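PDB 4TX3: peptide synthetase, module 7 from Actinoplanes teichomyceticus, which forms part of a peptide assembly line, probably that of teicoplanin, its condensation-like domain probably recruiting the cytochrome P450 enzymes that cross-link the carrier-bound peptide. Local coordinates for residues R233-T237 with V392-E396; V238-L242 with A436-V440; G364-E370 with F401-R407; I395-L399 with A423-F427. One frame throughout, in Å; residues are numbered along the deposited sequence.

Contact 1 (R233-T237 with V392-E396). With SO4 (sulfate ion), chain F.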
loop_
_atom_site.group_PDB
_atom_site.type_symbol
_atom_site.label_atom_id
_atom_site.label_comp_id
_atom_site.label_asym_id
_atom_site.label_seq_id
_atom_site.Cartn_x
_atom_site.Cartn_y
_atom_site.Cartn_z
ATOM N N ARG B 233 24.768 -22.649 5.895
ATOM C CA ARG B 233 23.531 -21.911 5.637
ATOM C C ARG B 233 22.982 -22.102 4.224
ATOM O O ARG B 233 22.187 -21.284 3.763
ATOM C CB ARG B 233 23.709 -20.410 5.900
ATOM C CG ARG B 233 24.104 -20.042 7.315
ATOM C CD ARG B 233 24.111 -18.514 7.479
ATOM N NE ARG B 233 24.667 -18.092 8.760
ATOM C CZ ARG B 233 25.595 -17.152 8.916
ATOM N NH1 ARG B 233 26.078 -16.494 7.871
ATOM N NH2 ARG B 233 26.031 -16.853 10.129
ATOM N N ARG B 234 23.375 -23.174 3.540
ATOM C CA ARG B 234 22.796 -23.456 2.223
ATOM C C ARG B 234 21.355 -23.932 2.368
ATOM O O ARG B 234 20.985 -24.520 3.372
ATOM C CB ARG B 234 23.624 -24.492 1.458
ATOM C CG ARG B 234 24.989 -23.999 0.992
ATOM C CD ARG B 234 25.782 -25.094 0.255
ATOM N NE ARG B 234 26.062 -26.234 1.134
ATOM C CZ ARG B 234 25.515 -27.451 1.025
ATOM N NH1 ARG B 234 24.683 -27.746 0.022
ATOM N NH2 ARG B 234 25.837 -28.398 1.909
ATOM N N ALA B 235 20.544 -23.694 1.352
ATOM C CA ALA B 235 19.118 -23.952 1.468
ATOM C C ALA B 235 18.538 -24.540 0.201
ATOM O O ALA B 235 18.895 -24.130 -0.897
ATOM C CB ALA B 235 18.383 -22.668 1.822
ATOM N N GLY B 236 17.633 -25.496 0.363
ATOM C CA GLY B 236 16.861 -26.015 -0.747
ATOM C C GLY B 236 15.406 -25.669 -0.524
ATOM O O GLY B 236 15.038 -25.220 0.560
ATOM N N THR B 237 14.569 -25.870 -1.534
ATOM C CA THR B 237 13.141 -25.650 -1.362
ATOM C C THR B 237 12.332 -26.765 -1.979
ATOM O O THR B 237 12.834 -27.503 -2.809
ATOM C CB THR B 237 12.679 -24.319 -1.976
ATOM O OG1 THR B 237 13.026 -24.282 -3.365
ATOM C CG2 THR B 237 13.335 -23.154 -1.279
ATOM N N VAL B 392 17.464 -18.898 -3.865
ATOM C CA VAL B 392 16.915 -18.946 -2.516
ATOM C C VAL B 392 17.915 -18.367 -1.510
ATOM O O VAL B 392 19.102 -18.677 -1.575
ATOM C CB VAL B 392 16.542 -20.397 -2.125
ATOM C CG1 VAL B 392 17.711 -21.321 -2.352
ATOM C CG2 VAL B 392 16.090 -20.470 -0.672
ATOM N N GLU B 393 17.440 -17.526 -0.590
ATOM C CA GLU B 393 18.327 -16.868 0.384
ATOM C C GLU B 393 18.941 -17.841 1.393
ATOM O O GLU B 393 18.404 -18.921 1.633
ATOM C CB GLU B 393 17.573 -15.757 1.140
ATOM C CG GLU B 393 16.819 -14.763 0.241
ATOM C CD GLU B 393 17.722 -13.845 -0.614
ATOM O OE1 GLU B 393 18.973 -14.014 -0.627
ATOM O OE2 GLU B 393 17.161 -12.929 -1.272
ATOM N N ALA B 394 20.074 -17.449 1.974
ATOM C CA ALA B 394 20.706 -18.233 3.031
ATOM C C ALA B 394 19.750 -18.429 4.205
ATOM O O ALA B 394 18.981 -17.528 4.547
ATOM C CB ALA B 394 21.985 -17.562 3.501
ATOM N N ILE B 395 19.800 -19.607 4.816
ATOM C CA ILE B 395 18.902 -19.950 5.919
ATOM C C ILE B 395 19.675 -20.235 7.218
ATOM O O ILE B 395 20.741 -20.859 7.192
ATOM C CB ILE B 395 18.015 -21.170 5.561
ATOM C CG1 ILE B 395 16.912 -21.377 6.600
ATOM C CG2 ILE B 395 18.849 -22.455 5.405
ATOM C CD1 ILE B 395 15.946 -22.493 6.222
ATOM N N GLU B 396 19.143 -19.747 8.343
ATOM C CA GLU B 396 19.713 -19.998 9.671
ATOM C C GLU B 396 18.889 -21.029 10.428
ATOM O O GLU B 396 19.383 -21.685 11.336
ATOM C CB GLU B 396 19.783 -18.720 10.498
ATOM C CG GLU B 396 20.763 -17.683 10.006
ATOM C CD GLU B 396 20.795 -16.469 10.919
ATOM O OE1 GLU B 396 19.754 -15.775 11.013
ATOM O OE2 GLU B 396 21.845 -16.231 11.564
HETATM S S SO4 F . 27.454 -12.865 7.280
HETATM O O1 SO4 F . 27.683 -11.556 7.892
HETATM O O2 SO4 F . 28.346 -13.018 6.133
HETATM O O3 SO4 F . 27.757 -13.923 8.255
HETATM O O4 SO4 F . 26.049 -12.960 6.863
#

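Contact 2 (V238-L242 with A436-V440)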
loop_
_atom_site.group_PDB
_atom_site.type_symbol
_atom_site.label_atom_id
_atom_site.label_comp_id
_atom_site.label_asym_id
_atom_site.label_seq_id
_atom_site.Cartn_x
_atom_site.Cartn_y
_atom_site.Cartn_z
ATOM N N VAL B 238 11.084 -26.892 -1.531
ATOM C CA VAL B 238 10.098 -27.789 -2.111
ATOM C C VAL B 238 8.760 -27.054 -2.108
ATOM O O VAL B 238 8.388 -26.423 -1.112
ATOM C CB VAL B 238 9.974 -29.136 -1.332
ATOM C CG1 VAL B 238 11.279 -29.894 -1.364
ATOM C CG2 VAL B 238 9.573 -28.908 0.121
ATOM N N ALA B 239 8.049 -27.109 -3.230
ATOM C CA ALA B 239 6.753 -26.460 -3.337
ATOM C C ALA B 239 5.720 -27.245 -2.560
ATOM O O ALA B 239 5.964 -28.367 -2.120
ATOM C CB ALA B 239 6.326 -26.318 -4.789
ATOM N N LEU B 240 4.543 -26.656 -2.431
ATOM C CA LEU B 240 3.547 -27.188 -1.538
ATOM C C LEU B 240 2.225 -26.522 -1.870
ATOM O O LEU B 240 2.182 -25.294 -2.004
ATOM C CB LEU B 240 3.991 -26.922 -0.097
ATOM C CG LEU B 240 3.135 -27.038 1.152
ATOM C CD1 LEU B 240 4.077 -26.952 2.318
ATOM C CD2 LEU B 240 2.133 -25.918 1.246
ATOM N N ARG B 241 1.159 -27.311 -2.007
ATOM C CA ARG B 241 -0.167 -26.743 -2.209
ATOM C C ARG B 241 -1.234 -27.391 -1.325
ATOM O O ARG B 241 -1.222 -28.596 -1.132
ATOM C CB ARG B 241 -0.594 -26.863 -3.678
ATOM C CG ARG B 241 -1.877 -26.073 -3.971
ATOM C CD ARG B 241 -2.614 -26.469 -5.250
ATOM N NE ARG B 241 -3.973 -25.929 -5.213
ATOM C CZ ARG B 241 -4.293 -24.690 -5.578
ATOM N NH1 ARG B 241 -3.356 -23.863 -6.038
ATOM N NH2 ARG B 241 -5.549 -24.276 -5.489
ATOM N N LEU B 242 -2.141 -26.567 -0.796
ATOM C CA LEU B 242 -3.418 -26.990 -0.216
ATOM C C LEU B 242 -4.566 -26.511 -1.103
ATOM O O LEU B 242 -4.670 -25.312 -1.377
ATOM C CB LEU B 242 -3.589 -26.425 1.198
ATOM C CG LEU B 242 -4.922 -26.736 1.873
ATOM C CD1 LEU B 242 -5.067 -28.252 2.140
ATOM C CD2 LEU B 242 -5.051 -25.934 3.153
ATOM N N ALA B 436 6.734 -31.656 3.606
ATOM C CA ALA B 436 5.808 -30.753 2.925
ATOM C C ALA B 436 4.516 -31.470 2.602
ATOM O O ALA B 436 3.428 -30.955 2.890
ATOM C CB ALA B 436 6.428 -30.179 1.667
ATOM N N ARG B 437 4.622 -32.664 2.029
ATOM C CA ARG B 437 3.419 -33.417 1.667
ATOM C C ARG B 437 2.603 -33.848 2.897
ATOM O O ARG B 437 1.365 -33.849 2.865
ATOM C CB ARG B 437 3.789 -34.629 0.805
ATOM C CG ARG B 437 4.174 -34.245 -0.629
ATOM C CD ARG B 437 4.837 -35.384 -1.398
ATOM N NE ARG B 437 3.900 -36.452 -1.726
ATOM C CZ ARG B 437 4.232 -37.740 -1.804
ATOM N NH1 ARG B 437 5.484 -38.125 -1.563
ATOM N NH2 ARG B 437 3.305 -38.644 -2.111
ATOM N N ARG B 438 3.278 -34.198 3.986
ATOM C CA ARG B 438 2.558 -34.569 5.204
ATOM C C ARG B 438 1.831 -33.366 5.822
ATOM O O ARG B 438 0.707 -33.503 6.326
ATOM C CB ARG B 438 3.512 -35.220 6.203
ATOM C CG ARG B 438 3.625 -36.698 5.937
ATOM C CD ARG B 438 4.885 -37.323 6.472
ATOM N NE ARG B 438 4.899 -38.751 6.171
ATOM C CZ ARG B 438 5.982 -39.524 6.227
ATOM N NH1 ARG B 438 7.159 -39.010 6.571
ATOM N NH2 ARG B 438 5.893 -40.817 5.935
ATOM N N LEU B 439 2.435 -32.184 5.745
ATOM C CA LEU B 439 1.779 -31.001 6.279
ATOM C C LEU B 439 0.490 -30.746 5.507
ATOM O O LEU B 439 -0.542 -30.411 6.110
ATOM C CB LEU B 439 2.700 -29.771 6.250
ATOM C CG LEU B 439 1.980 -28.483 6.684
ATOM C CD1 LEU B 439 1.446 -28.554 8.124
ATOM C CD2 LEU B 439 2.864 -27.262 6.506
ATOM N N VAL B 440 0.526 -30.935 4.185
ATOM C CA VAL B 440 -0.697 -30.804 3.378
ATOM C C VAL B 440 -1.743 -31.842 3.795
ATOM O O VAL B 440 -2.930 -31.523 3.936
ATOM C CB VAL B 440 -0.407 -30.941 1.860
ATOM C CG1 VAL B 440 -1.704 -30.939 1.060
ATOM C CG2 VAL B 440 0.513 -29.820 1.388
#

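Contact 3 (G364-E370 with F401-R407)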
loop_
_atom_site.group_PDB
_atom_site.type_symbol
_atom_site.label_atom_id
_atom_site.label_comp_id
_atom_site.label_asym_id
_atom_site.label_seq_id
_atom_site.Cartn_x
_atom_site.Cartn_y
_atom_site.Cartn_z
ATOM N N GLY B 364 10.341 -22.485 11.518
ATOM C CA GLY B 364 9.634 -21.234 11.327
ATOM C C GLY B 364 8.401 -21.381 10.456
ATOM O O GLY B 364 8.356 -22.243 9.565
ATOM N N LEU B 365 7.395 -20.543 10.705
ATOM C CA LEU B 365 6.186 -20.556 9.892
ATOM C C LEU B 365 5.728 -19.155 9.504
ATOM O O LEU B 365 5.582 -18.272 10.338
ATOM C CB LEU B 365 5.056 -21.281 10.615
ATOM C CG LEU B 365 3.682 -21.246 9.940
ATOM C CD1 LEU B 365 3.741 -21.840 8.557
ATOM C CD2 LEU B 365 2.685 -21.994 10.781
ATOM N N GLN B 366 5.504 -18.976 8.210
ATOM C CA GLN B 366 5.032 -17.720 7.649
ATOM C C GLN B 366 3.760 -17.990 6.836
ATOM O O GLN B 366 3.779 -18.778 5.904
ATOM C CB GLN B 366 6.125 -17.109 6.765
ATOM C CG GLN B 366 6.356 -15.634 6.951
ATOM C CD GLN B 366 6.954 -15.288 8.302
ATOM O OE1 GLN B 366 7.701 -16.072 8.917
ATOM N NE2 GLN B 366 6.617 -14.105 8.782
ATOM N N VAL B 367 2.654 -17.372 7.213
ATOM C CA VAL B 367 1.418 -17.500 6.469
ATOM C C VAL B 367 0.940 -16.115 6.117
ATOM O O VAL B 367 0.358 -15.439 6.950
ATOM C CB VAL B 367 0.320 -18.231 7.266
ATOM C CG1 VAL B 367 -1.006 -18.188 6.505
ATOM C CG2 VAL B 367 0.719 -19.671 7.546
ATOM N N ARG B 368 1.199 -15.681 4.889
ATOM C CA ARG B 368 0.862 -14.314 4.491
ATOM C C ARG B 368 -0.290 -14.276 3.486
ATOM O O ARG B 368 -0.619 -15.283 2.844
ATOM C CB ARG B 368 2.086 -13.615 3.893
ATOM C CG ARG B 368 2.396 -14.087 2.483
ATOM C CD ARG B 368 3.514 -13.305 1.823
ATOM N NE ARG B 368 3.523 -13.529 0.381
ATOM C CZ ARG B 368 2.884 -12.759 -0.498
ATOM N NH1 ARG B 368 2.190 -11.706 -0.075
ATOM N NH2 ARG B 368 2.940 -13.035 -1.800
ATOM N N GLU B 369 -0.896 -13.102 3.348
ATOM C CA GLU B 369 -1.918 -12.875 2.323
ATOM C C GLU B 369 -1.304 -12.604 0.949
ATOM O O GLU B 369 -0.122 -12.277 0.854
ATOM C CB GLU B 369 -2.818 -11.706 2.721
ATOM C CG GLU B 369 -4.276 -11.980 2.471
ATOM C CD GLU B 369 -4.858 -12.860 3.539
ATOM O OE1 GLU B 369 -4.199 -12.999 4.589
ATOM O OE2 GLU B 369 -5.965 -13.410 3.339
ATOM N N GLU B 370 -2.111 -12.765 -0.102
ATOM C CA GLU B 370 -1.753 -12.370 -1.469
ATOM C C GLU B 370 -1.230 -10.957 -1.473
ATOM O O GLU B 370 -1.589 -10.189 -0.587
ATOM C CB GLU B 370 -2.970 -12.423 -2.379
ATOM C CG GLU B 370 -3.033 -13.572 -3.324
ATOM C CD GLU B 370 -4.435 -13.736 -3.860
ATOM O OE1 GLU B 370 -5.372 -13.172 -3.232
ATOM O OE2 GLU B 370 -4.599 -14.424 -4.896
ATOM N N PHE B 401 8.678 -22.633 6.712
ATOM C CA PHE B 401 7.537 -22.713 5.822
ATOM C C PHE B 401 7.099 -21.318 5.441
ATOM O O PHE B 401 6.918 -20.463 6.324
ATOM C CB PHE B 401 6.375 -23.450 6.487
ATOM C CG PHE B 401 6.618 -24.928 6.712
ATOM C CD1 PHE B 401 7.314 -25.371 7.820
ATOM C CD2 PHE B 401 6.102 -25.867 5.841
ATOM C CE1 PHE B 401 7.514 -26.716 8.039
ATOM C CE2 PHE B 401 6.303 -27.213 6.059
ATOM C CZ PHE B 401 7.002 -27.635 7.161
ATOM N N ALA B 402 6.937 -21.097 4.134
ATOM C CA ALA B 402 6.382 -19.850 3.607
ATOM C C ALA B 402 5.117 -20.141 2.786
ATOM O O ALA B 402 5.188 -20.592 1.637
ATOM C CB ALA B 402 7.415 -19.119 2.768
ATOM N N LEU B 403 3.964 -19.888 3.395
ATOM C CA LEU B 403 2.671 -20.168 2.790
ATOM C C LEU B 403 1.922 -18.889 2.481
ATOM O O LEU B 403 1.896 -17.966 3.309
ATOM C CB LEU B 403 1.805 -21.038 3.708
ATOM C CG LEU B 403 2.367 -22.321 4.325
ATOM C CD1 LEU B 403 1.224 -23.092 4.940
ATOM C CD2 LEU B 403 3.098 -23.167 3.308
ATOM N N THR B 404 1.296 -18.856 1.303
ATOM C CA THR B 404 0.478 -17.728 0.865
ATOM C C THR B 404 -0.979 -18.130 0.655
ATOM O O THR B 404 -1.263 -19.028 -0.129
ATOM C CB THR B 404 0.997 -17.135 -0.454
ATOM O OG1 THR B 404 2.332 -16.666 -0.270
ATOM C CG2 THR B 404 0.109 -15.975 -0.921
ATOM N N GLU B 405 -1.893 -17.451 1.347
ATOM C CA GLU B 405 -3.329 -17.605 1.112
ATOM C C GLU B 405 -3.755 -16.916 -0.177
ATOM O O GLU B 405 -3.603 -15.703 -0.296
ATOM C CB GLU B 405 -4.141 -17.016 2.275
ATOM C CG GLU B 405 -4.091 -17.774 3.604
ATOM C CD GLU B 405 -5.214 -17.340 4.551
ATOM O OE1 GLU B 405 -5.091 -16.258 5.174
ATOM O OE2 GLU B 405 -6.235 -18.071 4.658
ATOM N N ARG B 406 -4.283 -17.681 -1.135
ATOM C CA ARG B 406 -4.911 -17.105 -2.328
ATOM C C ARG B 406 -6.360 -16.751 -2.029
ATOM O O ARG B 406 -7.008 -17.405 -1.214
ATOM C CB ARG B 406 -4.881 -18.074 -3.517
ATOM C CG ARG B 406 -3.510 -18.416 -4.058
ATOM C CD ARG B 406 -2.801 -17.177 -4.481
ATOM N NE ARG B 406 -1.486 -17.466 -5.023
ATOM C CZ ARG B 406 -0.579 -16.530 -5.281
ATOM N NH1 ARG B 406 -0.861 -15.252 -5.036
ATOM N NH2 ARG B 406 0.608 -16.873 -5.769
ATOM N N ARG B 407 -6.876 -15.729 -2.706
ATOM C CA ARG B 407 -8.299 -15.402 -2.619
ATOM C C ARG B 407 -8.897 -15.074 -3.980
ATOM O O ARG B 407 -8.207 -14.576 -4.879
ATOM C CB ARG B 407 -8.525 -14.239 -1.656
ATOM C CG ARG B 407 -8.181 -14.610 -0.237
ATOM C CD ARG B 407 -8.284 -13.440 0.703
ATOM N NE ARG B 407 -7.982 -13.869 2.058
ATOM C CZ ARG B 407 -8.802 -14.606 2.795
ATOM N NH1 ARG B 407 -9.975 -14.996 2.299
ATOM N NH2 ARG B 407 -8.451 -14.954 4.026
#

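Contact 4 (I395-L399 with A423-F427)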
loop_
_atom_site.group_PDB
_atom_site.type_symbol
_atom_site.label_atom_id
_atom_site.label_comp_id
_atom_site.label_asym_id
_atom_site.label_seq_id
_atom_site.Cartn_x
_atom_site.Cartn_y
_atom_site.Cartn_z
ATOM N N ILE B 395 19.800 -19.607 4.816
ATOM C CA ILE B 395 18.902 -19.950 5.919
ATOM C C ILE B 395 19.675 -20.235 7.218
ATOM O O ILE B 395 20.741 -20.859 7.192
ATOM C CB ILE B 395 18.015 -21.170 5.561
ATOM C CG1 ILE B 395 16.912 -21.377 6.600
ATOM C CG2 ILE B 395 18.849 -22.455 5.405
ATOM C CD1 ILE B 395 15.946 -22.493 6.222
ATOM N N GLU B 396 19.143 -19.747 8.343
ATOM C CA GLU B 396 19.713 -19.998 9.671
ATOM C C GLU B 396 18.889 -21.029 10.428
ATOM O O GLU B 396 19.383 -21.685 11.336
ATOM C CB GLU B 396 19.783 -18.720 10.498
ATOM C CG GLU B 396 20.763 -17.683 10.006
ATOM C CD GLU B 396 20.795 -16.469 10.919
ATOM O OE1 GLU B 396 19.754 -15.775 11.013
ATOM O OE2 GLU B 396 21.845 -16.231 11.564
ATOM N N LEU B 397 17.617 -21.135 10.058
ATOM C CA LEU B 397 16.707 -22.113 10.637
ATOM C C LEU B 397 16.946 -23.517 10.060
ATOM O O LEU B 397 17.554 -23.676 8.994
ATOM C CB LEU B 397 15.264 -21.683 10.382
ATOM C CG LEU B 397 14.771 -20.408 11.063
ATOM C CD1 LEU B 397 13.461 -19.962 10.454
ATOM C CD2 LEU B 397 14.604 -20.616 12.550
ATOM N N ASP B 398 16.454 -24.533 10.753
ATOM C CA ASP B 398 16.432 -25.882 10.199
ATOM C C ASP B 398 15.350 -25.998 9.126
ATOM O O ASP B 398 15.611 -26.458 8.008
ATOM C CB ASP B 398 16.214 -26.898 11.311
ATOM C CG ASP B 398 17.359 -26.905 12.310
ATOM O OD1 ASP B 398 18.239 -26.015 12.213
ATOM O OD2 ASP B 398 17.380 -27.792 13.190
ATOM N N LEU B 399 14.139 -25.559 9.465
ATOM C CA LEU B 399 13.027 -25.561 8.521
ATOM C C LEU B 399 12.257 -24.241 8.573
ATOM O O LEU B 399 12.102 -23.636 9.632
ATOM C CB LEU B 399 12.076 -26.732 8.803
ATOM C CG LEU B 399 12.733 -28.110 8.934
ATOM C CD1 LEU B 399 11.813 -29.106 9.620
ATOM C CD2 LEU B 399 13.156 -28.612 7.574
ATOM N N ALA B 423 17.465 -26.478 5.614
ATOM C CA ALA B 423 18.911 -26.401 5.718
ATOM C C ALA B 423 19.506 -27.629 5.042
ATOM O O ALA B 423 19.396 -28.743 5.556
ATOM C CB ALA B 423 19.339 -26.308 7.177
ATOM N N ALA B 424 20.130 -27.431 3.885
ATOM C CA ALA B 424 20.600 -28.571 3.091
ATOM C C ALA B 424 21.690 -29.368 3.820
ATOM O O ALA B 424 21.906 -30.537 3.528
ATOM C CB ALA B 424 21.092 -28.103 1.729
ATOM N N ASP B 425 22.350 -28.731 4.782
ATOM C CA ASP B 425 23.334 -29.390 5.632
ATOM C C ASP B 425 22.733 -30.552 6.409
ATOM O O ASP B 425 23.419 -31.528 6.714
ATOM C CB ASP B 425 23.931 -28.398 6.633
ATOM C CG ASP B 425 25.101 -27.622 6.073
ATOM O OD1 ASP B 425 25.355 -27.712 4.852
ATOM O OD2 ASP B 425 25.766 -26.919 6.859
ATOM N N LEU B 426 21.453 -30.416 6.745
ATOM C CA LEU B 426 20.775 -31.328 7.654
ATOM C C LEU B 426 19.797 -32.236 6.937
ATOM O O LEU B 426 19.559 -33.360 7.372
ATOM C CB LEU B 426 20.023 -30.546 8.734
ATOM C CG LEU B 426 20.795 -29.548 9.599
ATOM C CD1 LEU B 426 19.848 -28.832 10.556
ATOM C CD2 LEU B 426 21.916 -30.226 10.361
ATOM N N PHE B 427 19.219 -31.744 5.846
ATOM C CA PHE B 427 18.154 -32.468 5.157
ATOM C C PHE B 427 18.415 -32.679 3.670
ATOM O O PHE B 427 18.916 -31.795 2.981
ATOM C CB PHE B 427 16.816 -31.733 5.297
ATOM C CG PHE B 427 16.384 -31.495 6.720
ATOM C CD1 PHE B 427 15.846 -32.528 7.483
ATOM C CD2 PHE B 427 16.482 -30.225 7.281
ATOM C CE1 PHE B 427 15.424 -32.304 8.787
ATOM C CE2 PHE B 427 16.067 -29.992 8.585
ATOM C CZ PHE B 427 15.536 -31.033 9.341
#

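Contact 1 (R233-T237 with V392-E396)
Arg233 and Glu396 lie side by side with their ends pointing the same way, yet their flat groups stand almost square, the guanidinium and carboxylate planes 85° apart. Glu396 OE2 is 4.4 Å from Arg233 NE and well out of the guanidinium plane, which leaves attraction between charges without a directed bond; that carboxylate has its salt bridge with Arg39. Nearer its root, the arginine chain runs past the backbone of the other segment, CB coming within 3.3 Å of Ile395 O. Its NH1 donates from the edge of the guanidinium, in plane, to O3 of a sulfate, probably from the crystallisation liquor, at 3.1 Å, with an N-H...O angle of 163°. The backbone oxygens of Arg37 and Leu29 take further guanidinium hydrogens. Cutting Arg233 back to an alanine would probably take this donor from those two carbonyls and from the sulfate, and this neighbouring positive charge from Glu396. In this condensation-domain fold, residues 392-396 return the chain from strand 383-388, on the sheet of one subdomain, to strand 399-407 of the other, and pass the start of strand 235-242 on the way. The backbones join where Ile395 N donates to Arg233 O at 3.1 Å. Beyond it the contact turns apolar: Ala235 CB rests 3.6 Å from Ile395 CG2. Val392 places CG1 between its backbone N and carbonyl carbon (chi1 52°), 3.4 Å from Ala235 O, while its CG2 reaches Thr237 CG2 tip to tip at 3.9 Å.

Contact 2 (V238-L242 with A436-V440)
Leu240 and Val440 meet where strand 238-242 and helix 436-440 run almost parallel, their N-to-C directions only 9° apart and their axes 8.3 Å apart at closest approach. The backbones come nearest at two steps, Leu240 to Ala436 with 6.1 Å between CA atoms and Leu242 to Val440 with 5.9 Å, so one helical turn matches two residues of strand. What lies between is apolar. The small Ala436 probably lets the strand approach: its CB takes Val238 CG2 at 3.7 Å and, on another side, Leu240 CD1 at 4.0 Å. A turn later, Leu240 and Val440 slide past each other in opposite directions, the leucine CG 3.8 Å from Val440 CG2. Since CG1 of Val440 is anti to its own backbone N (chi1 174°) and CG2 lies beside that N, both methyls face one backbone oxygen, Arg241 O, with CG1 only 3.2 Å from it. This is close packing against a carbonyl, without a polar bond. Leu439 takes a lesser part, turning instead to Phe401 on strand 399-407, while Leu240 also packs on Leu403 of that strand. Arg241 lies on the outer side of the strand and pairs with Asp243. Helix 429-448 is thereby laid along edge strand 235-242 of a mixed sheet, the helix-on-sheet layering of the chloramphenicol acetyltransferase-like subdomains from which condensation domains are built.

Contact 3 (G364-E370 with F401-R407)
Gln366 O accepts the backbone N-H of Leu403 at 2.7 Å, an almost straight bond (172°) arriving nearly along the C=O axis. It belongs to a run of parallel-sheet bonds: Phe401 N to Gly364 O, Gln366 N to Phe401 O, Arg368 N to Leu403 O and Glu405 N to Arg368 O. On the face of Leu365 and Leu403, the Leu365 and Phe401 side chains cross at a slant, Leu365 CD1 3.7 Å from Phe401 CB, and helix 261-278 packs over them. On the other face, Arg368 lies alongside Thr404, whose CG2 sits over one face of the guanidinium, 4.1 Å above its plane. Charges gather where the strands run out. Glu369 forms a salt bridge with Arg407, carboxylate and guanidinium nearly coplanar (4° apart), although the modelled separation is too short to be taken literally. Glu405 OE1 lies 3.4 Å from Glu369 OE1, while its OE2 turns to His247. Glu370, extended beyond CG, sets OE1 3.0 Å from Arg407 N in a weak bond and OE2 3.8 Å from Arg406 NH1 in a long salt bridge; Arg406 has a firmer mate in Glu417. Shortening Glu370 to an alanine is likely to deprive Arg407 N of this weak acceptor and Arg406 of its second, distant carboxylate. Two close carboxylates should repel, so the Arg407 guanidinium is likely to offset the negative charge that Glu369 and Glu405 bring together.

Contact 4 (I395-L399 with A423-F427)
Ala423 N donates to Asp398 O at 3.0 Å (153°), and apolar groups close in round that bond. Leu399 and Phe427 cross at about a right angle, the leucine CD2 reaching CE2 of the ring at 3.4 Å in an oblique approach; Asp398 O is 3.6 Å from the same ring carbon. Leu399 points CG away from its carbonyl carbon, beside the backbone N (chi1 -50°), which turns the branched end of the side chain toward the phenyl. Leu426 crosses the Asp398 side chain, its CD1 methyl lying 3.6 Å from CG of the carboxylate. The carboxylate itself is buried, and OD2 forms a salt bridge with Arg227. Ala423 CB adds a contact with Leu397 O at 3.7 Å, and Ile395 CG2 comes up to Ala423 CA. These residues close the open end of the beta hairpin made by antiparallel strands 399-407 and 413-423: Asp398 enters the first strand and Ala423 leaves the second. Further out, the chain after Ala423 curls into a tight turn in which Ala423 O accepts from both Leu426 N, at 2.9 Å, and Phe427 N, at 3.0 Å. The turn brings Leu426 and Phe427 back to the hairpin and sets Leu426 CB over one face of the Phe427 ring, offset toward its rim. Phe223 meets that ring as well, Tyr422 touches both Phe427 and Leu399, and Leu399 is bound through its backbone to Gln362 and Gly364.

Overall arrangement
Contacts 1 and 4 share Ile395 and Glu396, have centres 7 Å apart, and are tied by the salt bridge from Arg234 NH2 to Asp425 OD1 (3.1 Å). Contact 2 continues along the strand of contact 1, its centre 18 Å away. It meets contact 3 on one face of the same sheet, where Leu439 CD2 of the helix packs 3.5 Å from Phe401 CE2. Contact 4 leads into contact 3, Gly364 N lying 2.8 Å from Leu399 O. Contact 1 alone of the four includes the sulfate, which also binds His142, by sequence at the first histidine position of the condensation-domain HHxxxDG motif, here HRxxxDD; contacts 2 and 3 build the sheet and helix layers of one subdomain.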